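Glycosyl hydrolase family 2, TIM barrel domain protein (Faecalibacterium prausnitzii A2-165, PDB 6ED2) probably hydrolyses beta-D-glucuronides, acting as a family 2 glycoside hydrolase that removes glucuronic acid from conjugated compounds such as those reaching the gut. Local coordinates at residues M168-T173 / F188-Y193; W552-Q557 / P608-Y613; A418-M423 / K454-L459. All coordinates share one frame; numbering follows the deposited sequence. Where two conformers were deposited one is given.

In the fold
The three contacts sample different joints of a family 2 glycosidase: interaction 1 lies in the sugar-binding region, while interactions 2 and 3 each pair two successive outer helices of the TIM barrel. Interactions 1 and 3 have centres 20 Å apart yet meet directly, Leu169 CD2 lying 4.1 Å from Ala419 CB, so the two regions share a packed seam. Interaction 2 is more remote, its centre 28 Å from that of interaction 1 and 38 Å from that of interaction 3, from which it lies across the chain's centre. One magnesium ion lies about 4 Å from the side chain of Phe190 in interaction 1; Thr239 and Glu241 mark another metal site, away from all three.

Interaction 1 (M168-T173 / F188-Y193); sequences MLPAGT and FDFYNY
A cis peptide bond before Pro170 turns the chain at 168-173 and sets the proline ring against Phe188, whose CG stands between its backbone N and carbonyl carbon (chi1 46°). The two side chains cross obliquely. Pro170 CB and CG both lie 3.6 Å from Phe188 CE2. The following residue contributes backbone instead of side chain: the carbonyl oxygen of Ala171 lies near the plane of the Phe188 ring, at its edge, 3.2 Å from CD2. An oxygen so placed faces the ring's C-H edge, where the weakly positive hydrogens probably make the approach favourable, although it is no conventional hydrogen bond. Phe188 in turn presses on Phe190, for Phe188 CD1 stands 3.3 Å above the centre of one face of the Phe190 ring. Pro170 reaches Phe190 only loosely, its CB being 4.3 Å from Phe190 CZ. Beyond the aromatic pair, Asn192 is the centre of an inverse gamma turn, and its side-chain OD1 and ND2 are bonded to His119 and to the carbonyl of Asn162. Phe190 also meets the ring of His322, and Tyr191 O bonds to Arg330. The contact closes the base of the beta-hairpin of strands 172-176 and 182-186, where a sugar-binding-domain loop lies against segments that follow TIM-barrel strands, the end where family 2 enzymes carry their active site, consistent with a place near the catalytic pocket.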
loop_
_atom_site.group_PDB
_atom_site.type_symbol
_atom_site.label_atom_id
_atom_site.label_comp_id
_atom_site.label_asym_id
_atom_site.label_seq_id
_atom_site.Cartn_x
_atom_site.Cartn_y
_atom_site.Cartn_z
ATOM N N MET A 168 0.953 31.823 24.003
ATOM C CA MET A 168 0.806 32.114 22.583
ATOM C C MET A 168 -0.296 31.258 21.968
ATOM O O MET A 168 -0.748 30.262 22.536
ATOM C CB MET A 168 2.117 31.852 21.831
ATOM C CG MET A 168 2.531 30.383 21.905
ATOM S SD MET A 168 3.976 29.966 20.910
ATOM C CE MET A 168 3.255 29.909 19.251
ATOM N N LEU A 169 -0.701 31.652 20.769
ATOM C CA LEU A 169 -1.612 30.882 19.947
ATOM C C LEU A 169 -0.861 30.378 18.722
ATOM O O LEU A 169 -0.443 31.199 17.888
ATOM C CB LEU A 169 -2.792 31.746 19.528
ATOM C CG LEU A 169 -3.861 32.104 20.559
ATOM C CD1 LEU A 169 -3.373 33.110 21.603
ATOM C CD2 LEU A 169 -5.017 32.679 19.791
ATOM N N PRO A 170 -0.672 29.058 18.544
ATOM C CA PRO A 170 -1.173 27.956 19.376
ATOM C C PRO A 170 -0.261 27.653 20.562
ATOM O O PRO A 170 0.904 28.053 20.567
ATOM C CB PRO A 170 -1.194 26.781 18.402
ATOM C CG PRO A 170 0.003 27.045 17.511
ATOM C CD PRO A 170 0.089 28.559 17.378
ATOM N N ALA A 171 -0.782 26.934 21.553
ATOM C CA ALA A 171 -0.100 26.767 22.830
ATOM C C ALA A 171 0.699 25.470 22.881
ATOM O O ALA A 171 0.317 24.446 22.308
ATOM C CB ALA A 171 -1.116 26.786 23.973
ATOM N N GLY A 172 1.808 25.513 23.599
ATOM C CA GLY A 172 2.560 24.300 23.838
ATOM C C GLY A 172 3.726 24.617 24.728
ATOM O O GLY A 172 3.722 25.628 25.431
ATOM N N THR A 173 4.729 23.746 24.707
ATOM C CA THR A 173 5.982 24.040 25.384
ATOM C C THR A 173 7.119 23.588 24.481
ATOM O O THR A 173 6.899 23.032 23.398
ATOM C CB THR A 173 6.043 23.379 26.775
ATOM O OG1 THR A 173 7.284 23.713 27.406
ATOM C CG2 THR A 173 5.931 21.853 26.688
ATOM N N PHE A 188 -1.029 20.597 20.821
ATOM C CA PHE A 188 -1.966 20.457 19.721
ATOM C C PHE A 188 -1.535 19.304 18.828
ATOM O O PHE A 188 -0.404 18.821 18.879
ATOM C CB PHE A 188 -2.099 21.754 18.906
ATOM C CG PHE A 188 -0.792 22.398 18.564
ATOM C CD1 PHE A 188 -0.102 22.034 17.405
ATOM C CD2 PHE A 188 -0.253 23.377 19.389
ATOM C CE1 PHE A 188 1.118 22.648 17.067
ATOM C CE2 PHE A 188 0.964 23.990 19.084
ATOM C CZ PHE A 188 1.654 23.628 17.918
ATOM N N ASP A 189 -2.460 18.779 18.030
ATOM C CA ASP A 189 -2.141 17.532 17.331
ATOM C C ASP A 189 -1.206 17.750 16.139
ATOM O O ASP A 189 -0.389 16.875 15.843
ATOM C CB ASP A 189 -3.436 16.831 16.885
ATOM C CG ASP A 189 -3.219 15.383 16.425
ATOM O OD1 ASP A 189 -4.178 14.768 15.893
ATOM O OD2 ASP A 189 -2.100 14.856 16.588
ATOM N N PHE A 190 -1.248 18.912 15.489
ATOM C CA PHE A 190 -0.619 19.085 14.186
ATOM C C PHE A 190 0.861 19.444 14.316
ATOM O O PHE A 190 1.310 19.959 15.343
ATOM C CB PHE A 190 -1.378 20.134 13.348
ATOM C CG PHE A 190 -1.633 21.451 14.057
ATOM C CD1 PHE A 190 -0.829 22.564 13.796
ATOM C CD2 PHE A 190 -2.703 21.596 14.927
ATOM C CE1 PHE A 190 -1.069 23.792 14.415
ATOM C CE2 PHE A 190 -2.955 22.823 15.550
ATOM C CZ PHE A 190 -2.130 23.925 15.286
ATOM N N TYR A 191 1.626 19.125 13.271
ATOM C CA TYR A 191 3.063 19.347 13.302
ATOM C C TYR A 191 3.385 20.842 13.392
ATOM O O TYR A 191 2.696 21.688 12.812
ATOM C CB TYR A 191 3.728 18.736 12.064
ATOM C CG TYR A 191 5.238 18.620 12.197
ATOM C CD1 TYR A 191 5.818 17.487 12.754
ATOM C CD2 TYR A 191 6.085 19.661 11.795
ATOM C CE1 TYR A 191 7.202 17.376 12.899
ATOM C CE2 TYR A 191 7.475 19.561 11.942
ATOM C CZ TYR A 191 8.016 18.416 12.501
ATOM O OH TYR A 191 9.384 18.297 12.655
ATOM N N ASN A 192 4.456 21.168 14.114
ATOM C CA ASN A 192 4.832 22.567 14.341
ATOM C C ASN A 192 5.588 23.149 13.138
ATOM O O ASN A 192 6.716 23.622 13.245
ATOM C CB ASN A 192 5.660 22.688 15.617
ATOM C CG ASN A 192 5.837 24.139 16.063
ATOM O OD1 ASN A 192 4.893 24.929 16.019
ATOM N ND2 ASN A 192 7.049 24.494 16.491
ATOM N N TYR A 193 4.938 23.115 11.974
ATOM C CA TYR A 193 5.522 23.706 10.775
ATOM C C TYR A 193 5.777 25.197 10.988
ATOM O O TYR A 193 4.892 25.932 11.440
ATOM C CB TYR A 193 4.589 23.509 9.579
ATOM C CG TYR A 193 4.628 22.115 8.978
ATOM C CD1 TYR A 193 5.834 21.545 8.564
ATOM C CD2 TYR A 193 3.457 21.369 8.832
ATOM C CE1 TYR A 193 5.873 20.262 8.020
ATOM C CE2 TYR A 193 3.479 20.095 8.301
ATOM C CZ TYR A 193 4.687 19.544 7.894
ATOM O OH TYR A 193 4.693 18.279 7.353
#

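Interaction 2 (W552-Q557 / P608-Y613); sequences WSAEYQ and PKDAAY
Ala554 meets Asp610 and Gln557 meets Ala611 by van der Waals contact, two alanine methyls each set against a longer side chain; no hydrogen bond joins 552-557 to 608-613. The methyl of Ala554 sits 3.5 Å from Asp610 OD2 and 4.2 Å from Asp610 CB, meeting the flank of the aspartate. One turn on, Gln557 CG lies 3.9 Å from the methyl of Ala611. The glutamine leaves its helix with CG anti to the backbone N (chi1 167°) and then bends at chi2, which brings NE2 as well as CG over that methyl. With alanine on each helix, the backbones come close: the CA atoms of Ala554 and Asp610 are 6.4 Å apart. The helices are 554-570 and 610-621, the last two around the TIM barrel, following its seventh and eighth parallel strands, 531-535 and 574-580. Hydrogen bonding works within each side and beyond the pair. Ser553 is the N-cap of helix 554-570, its OG accepting from Tyr556 N at 3.0 Å with a nearly straight N-H...O angle of 165°. Gln557 OE1 is tied to Thr538 OG1, which fixes the turn of the amide lying over Ala611. Lys609 and Glu555 find their partners outside the pair: Lys609 forms a salt bridge with Asp584, and Glu555 OE2 bonds to Tyr613 OH of a neighbouring subunit, a bond matched by its reciprocal.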
loop_
_atom_site.group_PDB
_atom_site.type_symbol
_atom_site.label_atom_id
_atom_site.label_comp_id
_atom_site.label_asym_id
_atom_site.label_seq_id
_atom_site.Cartn_x
_atom_site.Cartn_y
_atom_site.Cartn_z
ATOM N N TRP A 552 -9.260 1.108 11.721
ATOM C CA TRP A 552 -8.238 1.497 10.740
ATOM C C TRP A 552 -8.571 1.053 9.309
ATOM O O TRP A 552 -7.892 1.481 8.369
ATOM C CB TRP A 552 -6.833 0.996 11.121
ATOM C CG TRP A 552 -6.146 1.871 12.143
ATOM C CD1 TRP A 552 -6.167 1.717 13.509
ATOM C CD2 TRP A 552 -5.343 3.036 11.885
ATOM N NE1 TRP A 552 -5.421 2.710 14.109
ATOM C CE2 TRP A 552 -4.910 3.535 13.138
ATOM C CE3 TRP A 552 -4.956 3.711 10.720
ATOM C CZ2 TRP A 552 -4.100 4.677 13.256
ATOM C CZ3 TRP A 552 -4.135 4.850 10.841
ATOM C CH2 TRP A 552 -3.728 5.316 12.097
ATOM N N SER A 553 -9.615 0.240 9.118
ATOM C CA SER A 553 -10.041 -0.214 7.793
ATOM C C SER A 553 -11.080 0.720 7.172
ATOM O O SER A 553 -11.800 1.454 7.864
ATOM C CB SER A 553 -10.644 -1.616 7.863
ATOM O OG SER A 553 -11.926 -1.536 8.478
ATOM N N ALA A 554 -11.176 0.648 5.836
ATOM C CA ALA A 554 -12.202 1.402 5.117
ATOM C C ALA A 554 -13.594 1.024 5.599
ATOM O O ALA A 554 -14.463 1.894 5.758
ATOM C CB ALA A 554 -12.086 1.159 3.611
ATOM N N GLU A 555 -13.816 -0.271 5.844
ATOM C CA GLU A 555 -15.109 -0.746 6.313
ATOM C C GLU A 555 -15.483 -0.107 7.642
ATOM O O GLU A 555 -16.624 0.326 7.834
ATOM C CB GLU A 555 -15.086 -2.266 6.460
ATOM C CG GLU A 555 -15.274 -3.009 5.148
ATOM C CD GLU A 555 -14.020 -2.994 4.282
ATOM O OE1 GLU A 555 -12.922 -2.632 4.794
ATOM O OE2 GLU A 555 -14.144 -3.360 3.088
ATOM N N TYR A 556 -14.541 -0.085 8.589
ATOM C CA TYR A 556 -14.832 0.502 9.883
ATOM C C TYR A 556 -15.215 1.966 9.723
ATOM O O TYR A 556 -16.236 2.412 10.258
ATOM C CB TYR A 556 -13.634 0.342 10.828
ATOM C CG TYR A 556 -14.020 0.670 12.252
ATOM C CD1 TYR A 556 -14.653 -0.278 13.054
ATOM C CD2 TYR A 556 -13.828 1.952 12.770
ATOM C CE1 TYR A 556 -15.046 0.026 14.341
ATOM C CE2 TYR A 556 -14.212 2.265 14.052
ATOM C CZ TYR A 556 -14.822 1.301 14.839
ATOM O OH TYR A 556 -15.222 1.609 16.119
ATOM N N GLN A 557 -14.419 2.724 8.965
ATOM C CA GLN A 557 -14.726 4.139 8.754
ATOM C C GLN A 557 -16.135 4.312 8.205
ATOM O O GLN A 557 -16.918 5.121 8.725
ATOM C CB GLN A 557 -13.685 4.777 7.826
ATOM C CG GLN A 557 -14.070 6.155 7.282
ATOM C CD GLN A 557 -13.866 7.284 8.290
ATOM O OE1 GLN A 557 -13.961 7.077 9.501
ATOM N NE2 GLN A 557 -13.570 8.485 7.790
ATOM N N PRO A 608 -9.328 10.571 -3.549
ATOM C CA PRO A 608 -10.360 10.124 -2.604
ATOM C C PRO A 608 -9.993 8.817 -1.918
ATOM O O PRO A 608 -9.368 7.933 -2.510
ATOM C CB PRO A 608 -11.604 9.957 -3.482
ATOM C CG PRO A 608 -11.083 9.759 -4.838
ATOM C CD PRO A 608 -9.806 10.544 -4.937
ATOM N N LYS A 609 -10.371 8.719 -0.646
ATOM C CA LYS A 609 -10.506 7.433 0.010
ATOM C C LYS A 609 -11.951 6.972 -0.117
ATOM O O LYS A 609 -12.819 7.700 -0.607
ATOM C CB LYS A 609 -10.091 7.505 1.477
ATOM C CG LYS A 609 -8.648 7.949 1.738
ATOM C CD LYS A 609 -8.320 7.665 3.223
ATOM C CE LYS A 609 -7.485 8.738 3.816
ATOM N NZ LYS A 609 -7.400 8.588 5.314
ATOM N N ASP A 610 -12.213 5.742 0.337
ATOM C CA ASP A 610 -13.549 5.182 0.151
ATOM C C ASP A 610 -14.615 6.067 0.819
ATOM O O ASP A 610 -15.715 6.239 0.273
ATOM C CB ASP A 610 -13.575 3.706 0.645
ATOM C CG ASP A 610 -12.704 2.721 -0.256
ATOM O OD1 ASP A 610 -12.415 3.007 -1.441
ATOM O OD2 ASP A 610 -12.308 1.612 0.190
ATOM N N ALA A 611 -14.294 6.701 1.957
ATOM C CA ALA A 611 -15.276 7.548 2.634
ATOM C C ALA A 611 -15.706 8.756 1.799
ATOM O O ALA A 611 -16.809 9.276 2.012
ATOM C CB ALA A 611 -14.726 8.029 3.979
ATOM N N ALA A 612 -14.869 9.217 0.858
ATOM C CA ALA A 612 -15.278 10.330 0.006
ATOM C C ALA A 612 -16.533 10.000 -0.783
ATOM O O ALA A 612 -17.341 10.893 -1.051
ATOM C CB ALA A 612 -14.149 10.733 -0.948
ATOM N N TYR A 613 -16.722 8.729 -1.151
ATOM C CA TYR A 613 -17.911 8.334 -1.909
ATOM C C TYR A 613 -19.151 8.241 -1.021
ATOM O O TYR A 613 -20.260 8.585 -1.461
ATOM C CB TYR A 613 -17.624 7.016 -2.647
ATOM C CG TYR A 613 -16.600 7.258 -3.742
ATOM C CD1 TYR A 613 -16.981 7.819 -4.971
ATOM C CD2 TYR A 613 -15.252 7.004 -3.529
ATOM C CE1 TYR A 613 -16.042 8.089 -5.962
ATOM C CE2 TYR A 613 -14.307 7.275 -4.506
ATOM C CZ TYR A 613 -14.707 7.809 -5.719
ATOM O OH TYR A 613 -13.762 8.070 -6.686
#

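Interaction 3 (A418-M423 / K454-L459); sequences AALTDM and KPLFEL
Leu420 drives one methyl, CD2, against two leucines of the facing helix. Its CG is anti to the backbone N (chi1 178°), which extends the side chain across the gap toward 454-459. There CD2 rests 3.5 Å from the carbonyl oxygen of Leu456 and 3.8 Å from Leu456 CD2, the two side chains crossing at a slant. Leu459 reaches back from its own helix, and its CD2 comes within 4.1 Å of the same Leu420 methyl. Leu459 CD2 also meets Thr421, whose side chain crosses that of Leu459 at about a right angle, with OG1 3.7 Å from Leu459 CD2. The threonine oxygen, set beside an apolar methyl, is satisfied by its hydrogen bond to Lys417 O, one turn back in its own helix. Branched side chains thus fill the space between two helical segments whose axes run nearly parallel, 13° apart in direction and 10.6 Å apart at their closest. Helices 409-427 and 449-463 are consecutive outer helices of the TIM barrel, joined through strand 433-440; underneath, Met423 packs on Trp436 and Phe457 on Leu438, so both helices lean on that one strand.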
loop_
_atom_site.group_PDB
_atom_site.type_symbol
_atom_site.label_atom_id
_atom_site.label_comp_id
_atom_site.label_asym_id
_atom_site.label_seq_id
_atom_site.Cartn_x
_atom_site.Cartn_y
_atom_site.Cartn_z
ATOM N N ALA A 418 -5.502 40.014 20.385
ATOM C CA ALA A 418 -4.819 40.565 19.213
ATOM C C ALA A 418 -5.065 39.712 17.973
ATOM O O ALA A 418 -5.423 40.227 16.908
ATOM C CB ALA A 418 -3.321 40.668 19.495
ATOM N N ALA A 419 -4.871 38.395 18.101
ATOM C CA ALA A 419 -5.151 37.484 16.999
ATOM C C ALA A 419 -6.593 37.607 16.533
ATOM O O ALA A 419 -6.863 37.672 15.324
ATOM C CB ALA A 419 -4.836 36.048 17.429
ATOM N N LEU A 420 -7.537 37.652 17.480
ATOM C CA LEU A 420 -8.945 37.783 17.122
ATOM C C LEU A 420 -9.205 39.091 16.396
ATOM O O LEU A 420 -9.967 39.140 15.421
ATOM C CB LEU A 420 -9.809 37.700 18.391
ATOM C CG LEU A 420 -11.316 37.859 18.216
ATOM C CD1 LEU A 420 -11.854 36.882 17.153
ATOM C CD2 LEU A 420 -12.076 37.700 19.565
ATOM N N THR A 421 -8.600 40.175 16.882
ATOM C CA THR A 421 -8.799 41.475 16.260
ATOM C C THR A 421 -8.280 41.465 14.832
ATOM O O THR A 421 -8.959 41.914 13.902
ATOM C CB THR A 421 -8.095 42.553 17.099
ATOM O OG1 THR A 421 -8.671 42.583 18.416
ATOM C CG2 THR A 421 -8.226 43.926 16.452
ATOM N N ASP A 422 -7.064 40.943 14.645
ATOM C CA ASP A 422 -6.459 40.897 13.320
ATOM C C ASP A 422 -7.241 39.972 12.397
ATOM O O ASP A 422 -7.482 40.310 11.232
ATOM C CB ASP A 422 -4.994 40.471 13.453
ATOM C CG ASP A 422 -4.119 41.608 13.976
ATOM O OD1 ASP A 422 -4.602 42.746 13.934
ATOM O OD2 ASP A 422 -2.980 41.382 14.443
ATOM N N MET A 423 -7.696 38.826 12.904
ATOM C CA MET A 423 -8.448 37.926 12.041
ATOM C C MET A 423 -9.736 38.581 11.557
ATOM O O MET A 423 -10.071 38.519 10.363
ATOM C CB MET A 423 -8.762 36.611 12.756
ATOM C CG MET A 423 -9.718 35.760 11.912
ATOM S SD MET A 423 -10.201 34.183 12.637
ATOM C CE MET A 423 -11.285 34.760 13.963
ATOM N N LYS A 454 -15.675 35.491 28.479
ATOM C CA LYS A 454 -16.602 36.622 28.393
ATOM C C LYS A 454 -16.013 37.779 27.598
ATOM O O LYS A 454 -16.645 38.210 26.619
ATOM C CB LYS A 454 -17.035 37.071 29.798
ATOM C CG LYS A 454 -18.013 38.259 29.813
ATOM C CD LYS A 454 -18.483 38.533 31.257
ATOM C CE LYS A 454 -19.432 39.725 31.352
ATOM N NZ LYS A 454 -18.669 40.848 31.974
ATOM N N PRO A 455 -14.825 38.299 27.915
ATOM C CA PRO A 455 -14.286 39.388 27.085
ATOM C C PRO A 455 -13.984 38.967 25.655
ATOM O O PRO A 455 -14.092 39.803 24.754
ATOM C CB PRO A 455 -13.014 39.806 27.835
ATOM C CG PRO A 455 -12.609 38.578 28.586
ATOM C CD PRO A 455 -13.894 37.938 29.008
ATOM N N LEU A 456 -13.651 37.693 25.405
ATOM C CA LEU A 456 -13.355 37.272 24.034
ATOM C C LEU A 456 -14.595 37.313 23.166
ATOM O O LEU A 456 -14.566 37.823 22.040
ATOM C CB LEU A 456 -12.777 35.868 24.016
ATOM C CG LEU A 456 -11.265 35.813 24.097
ATOM C CD1 LEU A 456 -10.888 34.366 24.222
ATOM C CD2 LEU A 456 -10.610 36.455 22.887
ATOM N N PHE A 457 -15.696 36.754 23.662
ATOM C CA PHE A 457 -16.921 36.764 22.878
ATOM C C PHE A 457 -17.475 38.171 22.746
ATOM O O PHE A 457 -18.122 38.485 21.745
ATOM C CB PHE A 457 -17.942 35.811 23.504
ATOM C CG PHE A 457 -17.675 34.367 23.183
ATOM C CD1 PHE A 457 -18.370 33.732 22.166
ATOM C CD2 PHE A 457 -16.702 33.664 23.876
ATOM C CE1 PHE A 457 -18.120 32.405 21.854
ATOM C CE2 PHE A 457 -16.428 32.348 23.569
ATOM C CZ PHE A 457 -17.148 31.713 22.544
ATOM N N GLU A 458 -17.228 39.036 23.732
ATOM C CA GLU A 458 -17.661 40.424 23.592
ATOM C C GLU A 458 -16.857 41.134 22.507
ATOM O O GLU A 458 -17.422 41.842 21.662
ATOM C CB GLU A 458 -17.541 41.151 24.939
ATOM C CG GLU A 458 -18.851 41.171 25.756
ATOM C CD GLU A 458 -18.658 41.302 27.298
ATOM O OE1 GLU A 458 -19.603 40.926 28.039
ATOM O OE2 GLU A 458 -17.592 41.783 27.778
ATOM N N LEU A 459 -15.535 40.943 22.510
ATOM C CA LEU A 459 -14.687 41.510 21.462
ATOM C C LEU A 459 -15.140 41.070 20.069
ATOM O O LEU A 459 -15.244 41.890 19.151
ATOM C CB LEU A 459 -13.234 41.117 21.714
ATOM C CG LEU A 459 -12.183 41.764 20.810
ATOM C CD1 LEU A 459 -12.257 43.305 20.884
ATOM C CD2 LEU A 459 -10.790 41.239 21.172
#